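Local structure of shikimate dehydrogenase (NADP(+)) (Thermotoga maritima, 3U62) at residues 16-21 and 245-250; 21-26 and 236-241; 197-202 and 222-227. The protein probably catalyses the reversible, NADPH-linked reduction of 3-dehydroshikimate to shikimate, the fourth step on the route to chorismate and the aromatic amino acids. All coordinates share one frame; numbering follows the deposited sequence.

In the fold
Contacts 1 and 2 sit side by side, their centres about 9 Å apart, and both use helix 15-26; their segments share Glu21, and a salt bridge from Arg25 to Glu246 ties them together. Each is largely buried although it lies far from the middle of the chain. Contact 1 is apolar and aromatic between the helices, with two carboxylates toward solvent, whereas contact 2 turns on one buried tyrosine hydroxyl gripped by loop backbone. Contact 3 is more central, about 7 Å from the centre of the chain, and only partly buried; it combines a few apolar contacts with a water bridge, and holds a predicted cofactor residue and a predicted substrate residue. Leu18 of contact 1 packs on its Phe225.

Contact 1: residues 16-21 and 245-250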
loop_
_atom_site.group_PDB
_atom_site.type_symbol
_atom_site.label_atom_id
_atom_site.label_comp_id
_atom_site.label_asym_id
_atom_site.label_seq_id
_atom_site.Cartn_x
_atom_site.Cartn_y
_atom_site.Cartn_z
ATOM N N PRO A 16 6.374 -11.040 8.748
ATOM C CA PRO A 16 6.998 -11.671 9.919
ATOM C C PRO A 16 8.427 -12.177 9.686
ATOM O O PRO A 16 9.304 -11.887 10.500
ATOM C CB PRO A 16 6.053 -12.832 10.237
ATOM C CG PRO A 16 4.734 -12.366 9.749
ATOM C CD PRO A 16 5.030 -11.597 8.493
ATOM N N ARG A 17 8.659 -12.906 8.596
ATOM C CA ARG A 17 9.993 -13.448 8.307
ATOM C C ARG A 17 11.044 -12.344 8.173
ATOM O O ARG A 17 12.164 -12.486 8.670
ATOM C CB ARG A 17 9.981 -14.330 7.049
ATOM C CG ARG A 17 9.670 -13.569 5.770
ATOM C CD ARG A 17 10.017 -14.326 4.509
ATOM N NE ARG A 17 9.731 -13.497 3.333
ATOM C CZ ARG A 17 9.498 -13.961 2.108
ATOM N NH1 ARG A 17 9.510 -15.266 1.868
ATOM N NH2 ARG A 17 9.244 -13.114 1.118
ATOM N N LEU A 18 10.672 -11.246 7.515
ATOM C CA LEU A 18 11.595 -10.143 7.258
ATOM C C LEU A 18 11.927 -9.333 8.508
ATOM O O LEU A 18 13.103 -9.084 8.781
ATOM C CB LEU A 18 11.073 -9.237 6.139
ATOM C CG LEU A 18 11.296 -9.761 4.717
ATOM C CD1 LEU A 18 10.309 -9.116 3.759
ATOM C CD2 LEU A 18 12.739 -9.528 4.255
ATOM N N TYR A 19 10.906 -8.927 9.262
ATOM C CA TYR A 19 11.138 -8.180 10.496
ATOM C C TYR A 19 11.891 -9.018 11.531
ATOM O O TYR A 19 12.788 -8.507 12.203
ATOM C CB TYR A 19 9.831 -7.653 11.087
ATOM C CG TYR A 19 9.210 -6.487 10.343
ATOM C CD1 TYR A 19 8.303 -6.703 9.305
ATOM C CD2 TYR A 19 9.507 -5.169 10.694
ATOM C CE1 TYR A 19 7.718 -5.639 8.625
ATOM C CE2 TYR A 19 8.925 -4.095 10.017
ATOM C CZ TYR A 19 8.033 -4.340 8.986
ATOM O OH TYR A 19 7.453 -3.290 8.313
ATOM N N ASN A 20 11.535 -10.297 11.652
ATOM C CA ASN A 20 12.217 -11.197 12.584
ATOM C C ASN A 20 13.680 -11.448 12.227
ATOM O O ASN A 20 14.530 -11.521 13.120
ATOM C CB ASN A 20 11.466 -12.521 12.731
ATOM C CG ASN A 20 10.207 -12.386 13.566
ATOM O OD1 ASN A 20 10.203 -11.730 14.608
ATOM N ND2 ASN A 20 9.129 -13.016 13.114
ATOM N N GLU A 21 13.969 -11.587 10.931
ATOM C CA GLU A 21 15.353 -11.714 10.467
ATOM C C GLU A 21 16.117 -10.422 10.756
ATOM O O GLU A 21 17.272 -10.458 11.181
ATOM C CB GLU A 21 15.413 -12.044 8.969
ATOM C CG GLU A 21 16.824 -12.354 8.448
ATOM C CD GLU A 21 16.897 -12.520 6.932
ATOM O OE1 GLU A 21 15.890 -12.261 6.231
ATOM O OE2 GLU A 21 17.975 -12.914 6.435
ATOM N N LYS A 245 19.085 -2.379 5.148
ATOM C CA LYS A 245 19.488 -2.550 3.754
ATOM C C LYS A 245 19.918 -3.985 3.458
ATOM O O LYS A 245 19.623 -4.515 2.381
ATOM C CB LYS A 245 20.611 -1.576 3.389
ATOM C CG LYS A 245 20.161 -0.132 3.264
ATOM C CD LYS A 245 21.326 0.776 2.926
ATOM C CE LYS A 245 20.882 2.226 2.842
ATOM N NZ LYS A 245 22.019 3.132 2.511
ATOM N N GLU A 246 20.606 -4.605 4.413
ATOM C CA GLU A 246 21.055 -5.984 4.260
ATOM C C GLU A 246 19.882 -6.969 4.229
ATOM O O GLU A 246 19.818 -7.830 3.349
ATOM C CB GLU A 246 22.029 -6.354 5.380
ATOM C CG GLU A 246 22.661 -7.729 5.233
ATOM C CD GLU A 246 23.660 -8.029 6.329
ATOM O OE1 GLU A 246 23.470 -9.034 7.047
ATOM O OE2 GLU A 246 24.634 -7.260 6.481
ATOM N N VAL A 247 18.962 -6.833 5.181
ATOM C CA VAL A 247 17.863 -7.788 5.335
ATOM C C VAL A 247 16.696 -7.491 4.389
ATOM O O VAL A 247 16.282 -8.362 3.623
ATOM C CB VAL A 247 17.382 -7.887 6.810
ATOM C CG1 VAL A 247 16.143 -8.770 6.931
ATOM C CG2 VAL A 247 18.497 -8.420 7.704
ATOM N N PHE A 248 16.176 -6.266 4.440
ATOM C CA PHE A 248 15.031 -5.888 3.611
ATOM C C PHE A 248 15.387 -5.657 2.141
ATOM O O PHE A 248 14.504 -5.667 1.284
ATOM C CB PHE A 248 14.308 -4.670 4.191
ATOM C CG PHE A 248 13.345 -5.006 5.296
ATOM C CD1 PHE A 248 13.801 -5.224 6.594
ATOM C CD2 PHE A 248 11.980 -5.104 5.039
ATOM C CE1 PHE A 248 12.912 -5.534 7.621
ATOM C CE2 PHE A 248 11.084 -5.417 6.060
ATOM C CZ PHE A 248 11.551 -5.631 7.353
ATOM N N GLY A 249 16.672 -5.458 1.853
ATOM C CA GLY A 249 17.138 -5.299 0.476
ATOM C C GLY A 249 16.855 -6.510 -0.401
ATOM O O GLY A 249 16.885 -6.409 -1.632
ATOM N N GLU A 250 16.578 -7.650 0.236
ATOM C CA GLU A 250 16.272 -8.890 -0.483
ATOM C C GLU A 250 14.952 -8.822 -1.262
ATOM O O GLU A 250 14.774 -9.553 -2.240
ATOM C CB GLU A 250 16.304 -10.106 0.461
ATOM C CG GLU A 250 15.078 -10.277 1.357
ATOM C CD GLU A 250 15.205 -11.455 2.311
ATOM O OE1 GLU A 250 16.013 -11.375 3.275
ATOM O OE2 GLU A 250 14.486 -12.462 2.107
#
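Phe248 drives its CZ corner into the face of the Tyr19 ring. Phe248 CZ stands 3.7 Å above the Tyr19 ring plane, over its centre and roughly equidistant from the ring carbons. The planes are 78° apart, a T-shaped (edge-to-face) pair in which Tyr19 supplies the face. Leu18 takes the face of Phe248 in turn: its CB lies 4.2 Å from the centroid of the Phe248 ring, a CH-pi contact. Replacing Tyr19 by an alanine removes the ring, which would probably open a gap beside the Phe248 edge and leave Asn232 without the phenol hydroxyl it bonds.

Nearer solvent, Glu21 and Val247 run alongside one another in opposite senses, with Glu21 OE1 3.6 Å from Val247 CG1. The same Glu21 OE1 comes 3.1 Å from Glu250 OE1, the two carboxylate planes being 84° apart. So close a pair of acceptors is consistent with a raised pKa for one of the acids. Glu250 CG sits between its backbone N and carbonyl carbon (chi1 77°); Glu250 CG and CD lie against the Leu18 CD2 methyl, CD at 3.7 Å.

Helix 15-26 and helix 241-248 thus face each other, and helix 222-235 closes the group: Leu18 rests on Phe225, while Tyr19 and Phe248 both touch Ala229. Away from these helices, Tyr19 stacks on Tyr32 of strand 31-36.

Contact 2: residues 21-26 and 236-241; sequences EYFKRA and WGIYDE
Tyr22 reaches from helix 15-26 to the loop at Ile238 and Asp240 and uses its hydroxyl twice. As donor, Tyr22 OH bonds to Ile238 O at 2.6 Å, meeting a lone pair in the carbonyl plane with a C=O...donor angle of 138°. As acceptor, Tyr22 OH receives the N-H of Asp240 N at 2.7 Å, a somewhat bent bond with an N-H...acceptor angle of 144°. Both backbone partners lie near the plane of the Tyr22 ring, at its edge, an arrangement that suits a phenol whose O-H prefers to stay in that plane. Tyr22 CG is anti to the backbone N (chi1 167°), and the ring beyond it ends with OH at the loop.

Beside the polar pair, Phe23 and Ile238 meet through Phe23 CE2 and Ile238 CD1 at 3.5 Å. Phe3 of strand 2-7 touches both of these side chains, and Leu233 of helix 222-235 touches Ile238 and Tyr22.

The loop has its own polar order. Gly237, at positive phi, ends the preceding helix in a Schellman motif, and Asp240 N-caps the next one, its OD1 accepting from Val243 N.

One buried hydroxyl therefore satisfies a carbonyl and an amide two residues apart in a connection lacking regular structure, which would help fix the path of the chain between its two helices.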
loop_
_atom_site.group_PDB
_atom_site.type_symbol
_atom_site.label_atom_id
_atom_site.label_comp_id
_atom_site.label_asym_id
_atom_site.label_seq_id
_atom_site.Cartn_x
_atom_site.Cartn_y
_atom_site.Cartn_z
ATOM N N GLU A 21 13.969 -11.587 10.931
ATOM C CA GLU A 21 15.353 -11.714 10.467
ATOM C C GLU A 21 16.117 -10.422 10.756
ATOM O O GLU A 21 17.272 -10.458 11.181
ATOM C CB GLU A 21 15.413 -12.044 8.969
ATOM C CG GLU A 21 16.824 -12.354 8.448
ATOM C CD GLU A 21 16.897 -12.520 6.932
ATOM O OE1 GLU A 21 15.890 -12.261 6.231
ATOM O OE2 GLU A 21 17.975 -12.914 6.435
ATOM N N TYR A 22 15.451 -9.292 10.525
ATOM C CA TYR A 22 16.015 -7.972 10.781
ATOM C C TYR A 22 16.363 -7.784 12.259
ATOM O O TYR A 22 17.470 -7.345 12.584
ATOM C CB TYR A 22 15.050 -6.880 10.303
ATOM C CG TYR A 22 15.381 -5.494 10.802
ATOM C CD1 TYR A 22 16.298 -4.692 10.127
ATOM C CD2 TYR A 22 14.773 -4.984 11.949
ATOM C CE1 TYR A 22 16.607 -3.420 10.585
ATOM C CE2 TYR A 22 15.076 -3.715 12.415
ATOM C CZ TYR A 22 15.991 -2.939 11.729
ATOM O OH TYR A 22 16.296 -1.680 12.180
ATOM N N PHE A 23 15.420 -8.113 13.143
ATOM C CA PHE A 23 15.647 -8.003 14.585
ATOM C C PHE A 23 16.817 -8.873 15.035
ATOM O O PHE A 23 17.653 -8.427 15.824
ATOM C CB PHE A 23 14.391 -8.357 15.392
ATOM C CG PHE A 23 13.230 -7.419 15.181
ATOM C CD1 PHE A 23 11.927 -7.910 15.159
ATOM C CD2 PHE A 23 13.431 -6.051 15.006
ATOM C CE1 PHE A 23 10.843 -7.058 14.968
ATOM C CE2 PHE A 23 12.353 -5.193 14.807
ATOM C CZ PHE A 23 11.057 -5.695 14.791
ATOM N N LYS A 24 16.871 -10.107 14.532
ATOM C CA LYS A 24 17.940 -11.039 14.883
ATOM C C LYS A 24 19.308 -10.539 14.417
ATOM O O LYS A 24 20.279 -10.585 15.175
ATOM C CB LYS A 24 17.663 -12.443 14.333
ATOM C CG LYS A 24 18.608 -13.513 14.871
ATOM C CD LYS A 24 18.317 -14.882 14.278
ATOM C CE LYS A 24 19.391 -15.887 14.671
ATOM N NZ LYS A 24 19.058 -17.269 14.209
ATOM N N ARG A 25 19.373 -10.063 13.174
ATOM C CA ARG A 25 20.613 -9.535 12.604
ATOM C C ARG A 25 21.091 -8.275 13.338
ATOM O O ARG A 25 22.296 -8.043 13.464
ATOM C CB ARG A 25 20.430 -9.272 11.102
ATOM C CG ARG A 25 21.641 -8.694 10.373
ATOM C CD ARG A 25 22.834 -9.640 10.366
ATOM N NE ARG A 25 24.012 -8.996 9.787
ATOM C CZ ARG A 25 24.835 -8.186 10.450
ATOM N NH1 ARG A 25 24.632 -7.911 11.735
ATOM N NH2 ARG A 25 25.873 -7.650 9.826
ATOM N N ALA A 26 20.143 -7.480 13.831
ATOM C CA ALA A 26 20.462 -6.250 14.558
ATOM C C ALA A 26 20.786 -6.489 16.037
ATOM O O ALA A 26 21.214 -5.567 16.739
ATOM C CB ALA A 26 19.329 -5.238 14.413
ATOM N N TRP A 236 8.818 3.237 15.193
ATOM C CA TRP A 236 8.984 2.346 16.340
ATOM C C TRP A 236 10.298 2.573 17.101
ATOM O O TRP A 236 10.519 1.977 18.160
ATOM C CB TRP A 236 8.843 0.882 15.901
ATOM C CG TRP A 236 7.461 0.525 15.400
ATOM C CD1 TRP A 236 6.282 1.115 15.758
ATOM C CD2 TRP A 236 7.119 -0.517 14.472
ATOM N NE1 TRP A 236 5.230 0.516 15.108
ATOM C CE2 TRP A 236 5.713 -0.492 14.317
ATOM C CE3 TRP A 236 7.862 -1.474 13.763
ATOM C CZ2 TRP A 236 5.033 -1.379 13.474
ATOM C CZ3 TRP A 236 7.184 -2.358 12.924
ATOM C CH2 TRP A 236 5.783 -2.302 12.789
ATOM N N GLY A 237 11.158 3.436 16.559
ATOM C CA GLY A 237 12.425 3.807 17.194
ATOM C C GLY A 237 13.470 2.707 17.173
ATOM O O GLY A 237 14.339 2.648 18.046
ATOM N N ILE A 238 13.384 1.839 16.167
ATOM C CA ILE A 238 14.240 0.654 16.078
ATOM C C ILE A 238 14.846 0.480 14.683
ATOM O O ILE A 238 15.049 -0.645 14.212
ATOM C CB ILE A 238 13.479 -0.630 16.514
ATOM C CG1 ILE A 238 12.165 -0.782 15.728
ATOM C CG2 ILE A 238 13.236 -0.610 18.022
ATOM C CD1 ILE A 238 11.390 -2.055 16.016
ATOM N N TYR A 239 15.146 1.602 14.035
ATOM C CA TYR A 239 15.699 1.591 12.686
ATOM C C TYR A 239 17.227 1.602 12.684
ATOM O O TYR A 239 17.862 2.510 13.226
ATOM C CB TYR A 239 15.143 2.759 11.863
ATOM C CG TYR A 239 15.702 2.846 10.459
ATOM C CD1 TYR A 239 15.432 1.853 9.515
ATOM C CD2 TYR A 239 16.495 3.925 10.073
ATOM C CE1 TYR A 239 15.944 1.933 8.224
ATOM C CE2 TYR A 239 17.010 4.015 8.783
ATOM C CZ TYR A 239 16.730 3.016 7.865
ATOM O OH TYR A 239 17.237 3.098 6.589
ATOM N N ASP A 240 17.796 0.569 12.066
ATOM C CA ASP A 240 19.232 0.429 11.866
ATOM C C ASP A 240 19.434 0.376 10.357
ATOM O O ASP A 240 19.077 -0.617 9.716
ATOM C CB ASP A 240 19.725 -0.860 12.537
ATOM C CG ASP A 240 21.239 -1.028 12.476
ATOM O OD1 ASP A 240 21.828 -0.909 11.378
ATOM O OD2 ASP A 240 21.845 -1.298 13.535
ATOM N N GLU A 241 19.987 1.447 9.794
ATOM C CA GLU A 241 20.066 1.615 8.338
ATOM C C GLU A 241 20.810 0.487 7.625
ATOM O O GLU A 241 20.330 -0.029 6.613
ATOM C CB GLU A 241 20.685 2.974 7.983
ATOM C CG GLU A 241 20.622 3.323 6.494
ATOM C CD GLU A 241 21.218 4.683 6.175
ATOM O OE1 GLU A 241 22.306 5.006 6.701
ATOM O OE2 GLU A 241 20.600 5.431 5.389
#

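Contact 3: residues 197-202 and 222-227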
loop_
_atom_site.group_PDB
_atom_site.type_symbol
_atom_site.label_atom_id
_atom_site.label_comp_id
_atom_site.label_asym_id
_atom_site.label_seq_id
_atom_site.Cartn_x
_atom_site.Cartn_y
_atom_site.Cartn_z
ATOM N N TYR A 197 2.180 0.960 -12.356
ATOM C CA TYR A 197 2.530 0.768 -10.959
ATOM C C TYR A 197 1.506 -0.160 -10.323
ATOM O O TYR A 197 0.300 0.072 -10.425
ATOM C CB TYR A 197 2.543 2.129 -10.253
ATOM C CG TYR A 197 3.171 2.169 -8.873
ATOM C CD1 TYR A 197 4.382 2.830 -8.660
ATOM C CD2 TYR A 197 2.540 1.584 -7.774
ATOM C CE1 TYR A 197 4.958 2.889 -7.392
ATOM C CE2 TYR A 197 3.108 1.635 -6.505
ATOM C CZ TYR A 197 4.315 2.289 -6.322
ATOM O OH TYR A 197 4.876 2.339 -5.068
ATOM N N ASP A 198 1.989 -1.217 -9.680
ATOM C CA ASP A 198 1.116 -2.166 -9.004
ATOM C C ASP A 198 1.555 -2.287 -7.553
ATOM O O ASP A 198 2.727 -2.546 -7.277
ATOM C CB ASP A 198 1.176 -3.530 -9.704
ATOM C CG ASP A 198 -0.061 -4.381 -9.452
ATOM O OD1 ASP A 198 -0.639 -4.311 -8.346
ATOM O OD2 ASP A 198 -0.453 -5.136 -10.369
ATOM N N VAL A 199 0.620 -2.087 -6.627
ATOM C CA VAL A 199 0.931 -2.187 -5.198
ATOM C C VAL A 199 1.172 -3.635 -4.772
ATOM O O VAL A 199 1.736 -3.886 -3.702
ATOM C CB VAL A 199 -0.156 -1.540 -4.289
ATOM C CG1 VAL A 199 -0.362 -0.068 -4.650
ATOM C CG2 VAL A 199 -1.473 -2.319 -4.358
ATOM N N ILE A 200 0.736 -4.578 -5.607
ATOM C CA ILE A 200 0.954 -5.997 -5.350
ATOM C C ILE A 200 2.440 -6.321 -5.474
ATOM O O ILE A 200 3.109 -5.924 -6.434
ATOM C CB ILE A 200 0.083 -6.902 -6.257
ATOM C CG1 ILE A 200 -1.401 -6.617 -5.999
ATOM C CG2 ILE A 200 0.387 -8.383 -6.006
ATOM C CD1 ILE A 200 -2.341 -7.108 -7.086
ATOM N N TYR A 201 2.929 -7.037 -4.469
ATOM C CA TYR A 201 4.345 -7.285 -4.251
ATOM C C TYR A 201 5.018 -8.087 -5.375
ATOM O O TYR A 201 6.176 -7.836 -5.716
ATOM C CB TYR A 201 4.507 -7.983 -2.894
ATOM C CG TYR A 201 5.916 -8.388 -2.565
ATOM C CD1 TYR A 201 6.382 -9.663 -2.886
ATOM C CD2 TYR A 201 6.790 -7.501 -1.941
ATOM C CE1 TYR A 201 7.681 -10.046 -2.597
ATOM C CE2 TYR A 201 8.099 -7.874 -1.647
ATOM C CZ TYR A 201 8.533 -9.151 -1.976
ATOM O OH TYR A 201 9.820 -9.544 -1.691
ATOM N N PHE A 202 4.280 -9.040 -5.942
ATOM C CA PHE A 202 4.810 -9.972 -6.943
ATOM C C PHE A 202 4.237 -9.694 -8.335
ATOM O O PHE A 202 3.312 -8.890 -8.480
ATOM C CB PHE A 202 4.523 -11.423 -6.520
ATOM C CG PHE A 202 3.117 -11.655 -6.017
ATOM C CD1 PHE A 202 2.075 -11.909 -6.907
ATOM C CD2 PHE A 202 2.836 -11.636 -4.652
ATOM C CE1 PHE A 202 0.775 -12.127 -6.448
ATOM C CE2 PHE A 202 1.540 -11.853 -4.181
ATOM C CZ PHE A 202 0.509 -12.100 -5.082
ATOM N N ASN A 222 7.108 -4.029 -4.399
ATOM C CA ASN A 222 8.273 -4.319 -3.562
ATOM C C ASN A 222 8.996 -3.080 -3.024
ATOM O O ASN A 222 9.446 -3.083 -1.874
ATOM C CB ASN A 222 9.251 -5.268 -4.268
ATOM C CG ASN A 222 9.782 -4.705 -5.575
ATOM O OD1 ASN A 222 9.096 -3.964 -6.281
ATOM N ND2 ASN A 222 11.016 -5.067 -5.911
ATOM N N LEU A 223 9.112 -2.034 -3.845
ATOM C CA LEU A 223 9.726 -0.775 -3.403
ATOM C C LEU A 223 8.870 -0.067 -2.356
ATOM O O LEU A 223 9.392 0.422 -1.350
ATOM C CB LEU A 223 9.986 0.162 -4.590
ATOM C CG LEU A 223 11.280 -0.002 -5.397
ATOM C CD1 LEU A 223 11.191 0.808 -6.685
ATOM C CD2 LEU A 223 12.508 0.420 -4.585
ATOM N N MET A 224 7.562 -0.016 -2.601
ATOM C CA MET A 224 6.598 0.541 -1.654
ATOM C C MET A 224 6.679 -0.187 -0.313
ATOM O O MET A 224 6.692 0.451 0.742
ATOM C CB MET A 224 5.179 0.458 -2.226
ATOM C CG MET A 224 4.086 1.033 -1.336
ATOM S SD MET A 224 2.449 0.745 -2.035
ATOM C CE MET A 224 1.401 1.345 -0.711
ATOM N N PHE A 225 6.740 -1.517 -0.366
ATOM C CA PHE A 225 6.873 -2.339 0.835
ATOM C C PHE A 225 8.163 -2.030 1.593
ATOM O O PHE A 225 8.150 -1.876 2.815
ATOM C CB PHE A 225 6.811 -3.835 0.499
ATOM C CG PHE A 225 7.047 -4.721 1.688
ATOM C CD1 PHE A 225 6.000 -5.051 2.543
ATOM C CD2 PHE A 225 8.324 -5.199 1.975
ATOM C CE1 PHE A 225 6.214 -5.857 3.657
ATOM C CE2 PHE A 225 8.550 -6.003 3.087
ATOM C CZ PHE A 225 7.494 -6.334 3.931
ATOM N N TYR A 226 9.268 -1.957 0.852
ATOM C CA TYR A 226 10.589 -1.649 1.396
ATOM C C TYR A 226 10.577 -0.333 2.166
ATOM O O TYR A 226 11.031 -0.277 3.312
ATOM C CB TYR A 226 11.607 -1.597 0.250
ATOM C CG TYR A 226 13.043 -1.304 0.637
ATOM C CD1 TYR A 226 13.906 -2.330 1.022
ATOM C CD2 TYR A 226 13.552 -0.005 0.576
ATOM C CE1 TYR A 226 15.232 -2.068 1.361
ATOM C CE2 TYR A 226 14.874 0.270 0.914
ATOM C CZ TYR A 226 15.708 -0.766 1.304
ATOM O OH TYR A 226 17.017 -0.501 1.639
ATOM N N TYR A 227 10.044 0.715 1.545
ATOM C CA TYR A 227 10.083 2.046 2.144
ATOM C C TYR A 227 9.055 2.272 3.253
ATOM O O TYR A 227 9.314 3.055 4.171
ATOM C CB TYR A 227 9.998 3.132 1.073
ATOM C CG TYR A 227 11.262 3.276 0.253
ATOM C CD1 TYR A 227 11.262 3.014 -1.116
ATOM C CD2 TYR A 227 12.462 3.675 0.846
ATOM C CE1 TYR A 227 12.418 3.147 -1.877
ATOM C CE2 TYR A 227 13.626 3.811 0.098
ATOM C CZ TYR A 227 13.596 3.548 -1.263
ATOM O OH TYR A 227 14.745 3.678 -2.006
HETATM O O HOH W 1 6.709 0.228 -5.300
#
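Met224 runs alongside Val199 in the same sense, Met224 SD 3.9 Å from Val199 CG1. The methionine is extended throughout: CG is anti to the backbone N (chi1 -179°), and the following torsions are also near anti, so the thioether stretches straight from helix 222-235 to the loop after strand 195-198. Tyr197 crosses this chain at about a right angle, with Tyr197 OH 3.4 Å from Met224 CB. A water joins the same two residues, 2.8 Å from Tyr197 OH and 2.8 Å from Met224 N, where it accepts from a first-turn amide of the helix. The phenol is further anchored by Ser101.

Further along, Tyr201 CG is anti to its backbone N (chi1 176°), and the ring beyond it ends near the start of the helix. Tyr201 CD2 lies 3.9 Å from Asn222 CA, and Phe225 CB approaches the ring edge near its plane. Asn222 meets the ring through CA and CB, its side chain crossing that of Tyr201 at about a right angle, with amide and ring planes 86° apart. Asn222 CG sits between the backbone N and the carbonyl carbon, and ND2 bonds to Val251 O.

Within the loop, Asp198 OD1 accepts from Ile200 N at 3.1 Å in an Asx turn, approached from above the carboxylate plane; OD2 is held by Thr204.

A loop leaving the carboxyl end of a parallel strand is where Rossmann folds bind their dinucleotide. Accordingly, Val199 is predicted to contact NADP(+) and Tyr201 shikimate, and the helix packed against them also reaches Asp94 and Ser15, predicted shikimate-binding residues, through Met224 and Phe225.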